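Local coordinates for protein superoxide dismutase [Cu-Zn] (Bacteroidetes bacterium GWA2_30_7, PDB 7B4P) that probably catalyses the dismutation of superoxide into molecular oxygen and hydrogen peroxide at a copper ion, with a zinc ion bound nearby, at residues 48-53 / 91-96; 124-129 / 138-143. All coordinates share one frame; numbering follows the deposited sequence.

How the contacts relate
Contacts 1 and 2 lie on neighbouring strands of one sheet, their centres about 8 Å apart, and both touch the copper ion. Contact 1 is almost wholly buried: two strands pair through their backbones and send F50 and I93 into apolar surroundings. Contact 2 is only partly buried and closes a strand end against a loop, with several solvent-exposed residues, and there one of three bonds comes from a side chain, H126 ND1. The contacts meet where strands 46-53 and 122-126 run side by side: H48 ND1 probably hydrogen-bonds to H126 O (2.8 Å), and G49 O receives H126 N. Both supply copper ligands, H51 and H53 from 48-53 and H126 from 124-129.

Contact 1 of 2, residues 48-53 / 91-96; sequences HGFHIH and GNITAD. With CU (copper (II) ion), chain E.
H48 and I93 form an antiparallel hydrogen-bonded pair, with H48 N giving its proton to I93 O (2.7 Å) and I93 N returning one to H48 O (2.8 Å). One step on, F50 N reaches G91 O at 3.0 Å. F50 CB passes 3.6 Å from G91 O; with CG anti to the backbone N (chi1 -170°), the ring turns back over the neighbouring strand, where CG comes 4.2 Å from I93 CB, which lies over one face, and CD1 meets I93 CG2 at 4.0 Å. The side chain also touches A38, L103 and M123. N92 works on the other side: its ND2 donates to D130 O, while the D130 carboxylate accepts from H51 NE2. Replacing N92 with an alanine would probably leave D130 O without its amide donor and hold less firmly the residue that steadies the H51 ring. H51 ND1 and H53 NE2 bind copper farther along the same strand. Within the Greek-key barrel of this family, strand 46-53 runs between 89-95 and 122-126, and F50 and I93 point inward to meet side chains of strands 33-41 and 101-107.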
loop_
_atom_site.group_PDB
_atom_site.type_symbol
_atom_site.label_atom_id
_atom_site.label_comp_id
_atom_site.label_asym_id
_atom_site.label_seq_id
_atom_site.Cartn_x
_atom_site.Cartn_y
_atom_site.Cartn_z
ATOM N N HIS A 48 -10.179 -12.559 -14.908
ATOM C CA HIS A 48 -9.791 -11.129 -14.790
ATOM C C HIS A 48 -8.265 -11.014 -14.764
ATOM O O HIS A 48 -7.631 -11.790 -14.023
ATOM C CB HIS A 48 -10.418 -10.508 -13.536
ATOM C CG HIS A 48 -11.893 -10.313 -13.629
ATOM N ND1 HIS A 48 -12.456 -9.153 -14.126
ATOM C CD2 HIS A 48 -12.922 -11.114 -13.277
ATOM C CE1 HIS A 48 -13.768 -9.249 -14.078
ATOM N NE2 HIS A 48 -14.080 -10.443 -13.561
ATOM N N GLY A 49 -7.710 -10.081 -15.547
ATOM C CA GLY A 49 -6.279 -9.720 -15.528
ATOM C C GLY A 49 -5.822 -9.377 -14.122
ATOM O O GLY A 49 -6.530 -8.611 -13.442
ATOM N N PHE A 50 -4.682 -9.935 -13.707
ATOM C CA PHE A 50 -4.151 -9.894 -12.321
ATOM C C PHE A 50 -2.635 -9.681 -12.405
ATOM O O PHE A 50 -1.918 -10.639 -12.760
ATOM C CB PHE A 50 -4.549 -11.190 -11.609
ATOM C CG PHE A 50 -4.309 -11.237 -10.122
ATOM C CD1 PHE A 50 -5.022 -10.417 -9.260
ATOM C CD2 PHE A 50 -3.410 -12.142 -9.577
ATOM C CE1 PHE A 50 -4.814 -10.479 -7.890
ATOM C CE2 PHE A 50 -3.200 -12.200 -8.208
ATOM C CZ PHE A 50 -3.903 -11.368 -7.367
ATOM N N HIS A 51 -2.169 -8.456 -12.132
ATOM C CA HIS A 51 -0.767 -8.017 -12.372
ATOM C C HIS A 51 -0.249 -7.157 -11.214
ATOM O O HIS A 51 -1.072 -6.529 -10.520
ATOM C CB HIS A 51 -0.660 -7.225 -13.681
ATOM C CG HIS A 51 -1.302 -7.875 -14.860
ATOM N ND1 HIS A 51 -2.287 -7.249 -15.600
ATOM C CD2 HIS A 51 -1.103 -9.078 -15.435
ATOM C CE1 HIS A 51 -2.668 -8.042 -16.579
ATOM N NE2 HIS A 51 -1.958 -9.171 -16.499
ATOM N N ILE A 52 1.077 -7.129 -11.045
ATOM C CA ILE A 52 1.817 -6.116 -10.234
ATOM C C ILE A 52 2.259 -4.997 -11.187
ATOM O O ILE A 52 2.929 -5.311 -12.187
ATOM C CB ILE A 52 3.009 -6.756 -9.493
ATOM C CG1 ILE A 52 2.556 -7.842 -8.513
ATOM C CG2 ILE A 52 3.853 -5.692 -8.806
ATOM C CD1 ILE A 52 3.669 -8.752 -8.039
ATOM N N HIS A 53 1.882 -3.749 -10.895
ATOM C CA HIS A 53 2.198 -2.546 -11.712
ATOM C C HIS A 53 3.321 -1.749 -11.037
ATOM O O HIS A 53 3.462 -1.858 -9.808
ATOM C CB HIS A 53 0.923 -1.726 -11.957
ATOM C CG HIS A 53 -0.013 -2.354 -12.934
ATOM N ND1 HIS A 53 -0.446 -1.696 -14.068
ATOM C CD2 HIS A 53 -0.588 -3.577 -12.961
ATOM C CE1 HIS A 53 -1.256 -2.482 -14.745
ATOM N NE2 HIS A 53 -1.360 -3.643 -14.089
ATOM N N GLY A 91 -0.761 -13.604 -14.220
ATOM C CA GLY A 91 -1.780 -14.224 -15.088
ATOM C C GLY A 91 -3.170 -13.671 -14.822
ATOM O O GLY A 91 -3.319 -12.434 -14.776
ATOM N N ASN A 92 -4.151 -14.560 -14.653
ATOM C CA ASN A 92 -5.580 -14.214 -14.429
ATOM C C ASN A 92 -6.027 -14.724 -13.057
ATOM O O ASN A 92 -5.428 -15.698 -12.555
ATOM C CB ASN A 92 -6.485 -14.799 -15.516
ATOM C CG ASN A 92 -6.425 -14.026 -16.814
ATOM O OD1 ASN A 92 -6.686 -12.825 -16.838
ATOM N ND2 ASN A 92 -6.099 -14.705 -17.900
ATOM N N ILE A 93 -7.043 -14.072 -12.487
ATOM C CA ILE A 93 -7.832 -14.570 -11.322
ATOM C C ILE A 93 -9.267 -14.786 -11.812
ATOM O O ILE A 93 -9.751 -13.951 -12.603
ATOM C CB ILE A 93 -7.737 -13.613 -10.114
ATOM C CG1 ILE A 93 -8.298 -14.262 -8.846
ATOM C CG2 ILE A 93 -8.401 -12.269 -10.400
ATOM C CD1 ILE A 93 -7.872 -13.583 -7.566
ATOM N N THR A 94 -9.899 -15.885 -11.395
ATOM C CA THR A 94 -11.226 -16.336 -11.888
ATOM C C THR A 94 -12.273 -16.136 -10.789
ATOM O O THR A 94 -12.078 -16.675 -9.683
ATOM C CB THR A 94 -11.166 -17.793 -12.360
ATOM O OG1 THR A 94 -10.084 -17.896 -13.288
ATOM C CG2 THR A 94 -12.448 -18.261 -13.012
ATOM N N ALA A 95 -13.334 -15.385 -11.100
ATOM C CA ALA A 95 -14.498 -15.142 -10.219
ATOM C C ALA A 95 -15.615 -16.125 -10.586
ATOM O O ALA A 95 -15.850 -16.329 -11.791
ATOM C CB ALA A 95 -14.958 -13.711 -10.345
ATOM N N ASP A 96 -16.266 -16.708 -9.576
ATOM C CA ASP A 96 -17.391 -17.665 -9.738
ATOM C C ASP A 96 -18.677 -16.871 -10.007
ATOM O O ASP A 96 -18.601 -15.631 -10.120
ATOM C CB ASP A 96 -17.493 -18.600 -8.528
ATOM C CG ASP A 96 -17.754 -17.907 -7.200
ATOM O OD1 ASP A 96 -18.310 -16.791 -7.217
ATOM O OD2 ASP A 96 -17.392 -18.491 -6.156
HETATM CU CU CU E . -2.320 -5.121 -15.156
#

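Contact 2 of 2, residues 124-129 / 138-143; sequences IVHKNE and GNAGAR. With CU (copper (II) ion), chain E.
H126 is gripped on both ring nitrogens, NE2 by copper at 2.1 Å and ND1 by G141 O at 3.0 Å. The second bond is fairly straight (158° at the hydrogen) and the oxygen sits in the ring plane, although the donor stands above the plane of the G141 carbonyl. The ring can therefore neither flip nor swivel without giving up a partner. Its faces are occupied too: A140 CB makes a CH-pi contact over one of them, 3.8 Å from the centroid of the H126 ring, and I124 CG2 lies against the opposite one, both displaced toward the rim.

I124 CG2 also packs on R143 CG (3.6 Å), where the two side chains cross. With CG anti to the carbonyl carbon (chi1 -51°) and the chain extended from there to NE, the arginine runs out past the histidine, bringing R143 NH2 to 5.9 Å from the copper. NH1 donates to G63 O, which helps fix the guanidinium. In the Cu,Zn superoxide dismutase fold, the loop joining the last two barrel strands forms one wall of the copper channel, and an arginine at its end helps draw the superoxide anion in; the placement of R143 is consistent with that role.

Behind this first shell, main-chain bonds hold the loop in position. H126 and R143 face each other as an antiparallel non-hydrogen-bonded pair where strand 122-126 ends and 143-151 begins. K127 N donates to A142 O (2.8 Å), and N128 N to A140 O (3.0 Å), so the carbonyls of A140, G141 and A142 are each taken by a donor of 126-128. Farther out, the E129 carbonyl receives a CA-H...O contact from A140, and on the strand side V125 pairs through its backbone with V144 and A145.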
loop_
_atom_site.group_PDB
_atom_site.type_symbol
_atom_site.label_atom_id
_atom_site.label_comp_id
_atom_site.label_asym_id
_atom_site.label_seq_id
_atom_site.Cartn_x
_atom_site.Cartn_y
_atom_site.Cartn_z
ATOM N N ILE A 124 -3.145 -4.658 -9.552
ATOM C CA ILE A 124 -4.268 -4.182 -10.415
ATOM C C ILE A 124 -5.068 -5.398 -10.894
ATOM O O ILE A 124 -4.453 -6.336 -11.441
ATOM C CB ILE A 124 -3.744 -3.342 -11.599
ATOM C CG1 ILE A 124 -3.154 -2.007 -11.138
ATOM C CG2 ILE A 124 -4.824 -3.140 -12.653
ATOM C CD1 ILE A 124 -4.179 -1.016 -10.630
ATOM N N VAL A 125 -6.385 -5.375 -10.684
ATOM C CA VAL A 125 -7.352 -6.344 -11.275
ATOM C C VAL A 125 -8.035 -5.643 -12.452
ATOM O O VAL A 125 -8.475 -4.487 -12.278
ATOM C CB VAL A 125 -8.368 -6.845 -10.232
ATOM C CG1 VAL A 125 -9.228 -7.967 -10.790
ATOM C CG2 VAL A 125 -7.681 -7.291 -8.950
ATOM N N HIS A 126 -8.092 -6.312 -13.608
ATOM C CA HIS A 126 -8.635 -5.762 -14.879
ATOM C C HIS A 126 -10.077 -6.240 -15.078
ATOM O O HIS A 126 -10.466 -7.232 -14.434
ATOM C CB HIS A 126 -7.728 -6.144 -16.055
ATOM C CG HIS A 126 -6.387 -5.494 -16.006
ATOM N ND1 HIS A 126 -6.126 -4.293 -16.634
ATOM C CD2 HIS A 126 -5.237 -5.865 -15.401
ATOM C CE1 HIS A 126 -4.870 -3.953 -16.423
ATOM N NE2 HIS A 126 -4.301 -4.902 -15.671
ATOM N N LYS A 127 -10.828 -5.549 -15.938
ATOM C CA LYS A 127 -12.247 -5.858 -16.261
ATOM C C LYS A 127 -12.315 -7.151 -17.080
ATOM O O LYS A 127 -13.175 -7.996 -16.773
ATOM C CB LYS A 127 -12.877 -4.695 -17.033
ATOM C CG LYS A 127 -14.350 -4.864 -17.376
ATOM C CD LYS A 127 -14.955 -3.632 -18.010
ATOM C CE LYS A 127 -16.468 -3.631 -17.974
ATOM N NZ LYS A 127 -17.020 -2.322 -18.394
ATOM N N ASN A 128 -11.443 -7.286 -18.084
ATOM C CA ASN A 128 -11.451 -8.411 -19.056
ATOM C C ASN A 128 -10.306 -9.379 -18.743
ATOM O O ASN A 128 -9.470 -9.066 -17.873
ATOM C CB ASN A 128 -11.353 -7.912 -20.500
ATOM C CG ASN A 128 -12.408 -6.881 -20.837
ATOM O OD1 ASN A 128 -13.552 -6.989 -20.399
ATOM N ND2 ASN A 128 -12.035 -5.882 -21.619
ATOM N N GLU A 129 -10.292 -10.514 -19.443
ATOM C CA GLU A 129 -9.271 -11.588 -19.328
ATOM C C GLU A 129 -7.947 -11.093 -19.922
ATOM O O GLU A 129 -7.985 -10.384 -20.948
ATOM C CB GLU A 129 -9.769 -12.841 -20.051
ATOM C CG GLU A 129 -8.829 -14.029 -19.964
ATOM C CD GLU A 129 -9.317 -15.267 -20.697
ATOM O OE1 GLU A 129 -10.460 -15.247 -21.197
ATOM O OE2 GLU A 129 -8.554 -16.252 -20.767
ATOM N N GLY A 138 -1.896 -7.710 -22.689
ATOM C CA GLY A 138 -2.689 -8.945 -22.847
ATOM C C GLY A 138 -4.156 -8.640 -23.106
ATOM O O GLY A 138 -4.986 -9.550 -22.924
ATOM N N ASN A 139 -4.460 -7.400 -23.513
ATOM C CA ASN A 139 -5.817 -6.910 -23.878
ATOM C C ASN A 139 -6.763 -7.067 -22.678
ATOM O O ASN A 139 -7.958 -7.344 -22.900
ATOM C CB ASN A 139 -6.341 -7.619 -25.133
ATOM C CG ASN A 139 -7.450 -6.866 -25.838
ATOM O OD1 ASN A 139 -7.650 -5.677 -25.607
ATOM N ND2 ASN A 139 -8.174 -7.549 -26.708
ATOM N N ALA A 140 -6.246 -6.876 -21.459
ATOM C CA ALA A 140 -6.991 -7.017 -20.185
ATOM C C ALA A 140 -8.000 -5.871 -20.032
ATOM O O ALA A 140 -9.025 -6.072 -19.355
ATOM C CB ALA A 140 -6.027 -7.060 -19.024
ATOM N N GLY A 141 -7.710 -4.710 -20.626
ATOM C CA GLY A 141 -8.613 -3.545 -20.661
ATOM C C GLY A 141 -8.594 -2.758 -19.358
ATOM O O GLY A 141 -7.530 -2.705 -18.706
ATOM N N ALA A 142 -9.742 -2.176 -18.994
ATOM C CA ALA A 142 -9.921 -1.219 -17.876
ATOM C C ALA A 142 -9.550 -1.876 -16.542
ATOM O O ALA A 142 -9.641 -3.114 -16.433
ATOM C CB ALA A 142 -11.344 -0.715 -17.856
ATOM N N ARG A 143 -9.160 -1.054 -15.566
ATOM C CA ARG A 143 -8.751 -1.476 -14.201
ATOM C C ARG A 143 -9.949 -1.314 -13.260
ATOM O O ARG A 143 -10.508 -0.207 -13.210
ATOM C CB ARG A 143 -7.534 -0.658 -13.756
ATOM C CG ARG A 143 -6.406 -0.660 -14.779
ATOM C CD ARG A 143 -5.256 0.269 -14.452
ATOM N NE ARG A 143 -4.250 0.219 -15.506
ATOM C CZ ARG A 143 -3.051 0.791 -15.449
ATOM N NH1 ARG A 143 -2.684 1.475 -14.378
ATOM N NH2 ARG A 143 -2.221 0.673 -16.470
HETATM CU CU CU E . -2.320 -5.121 -15.156
#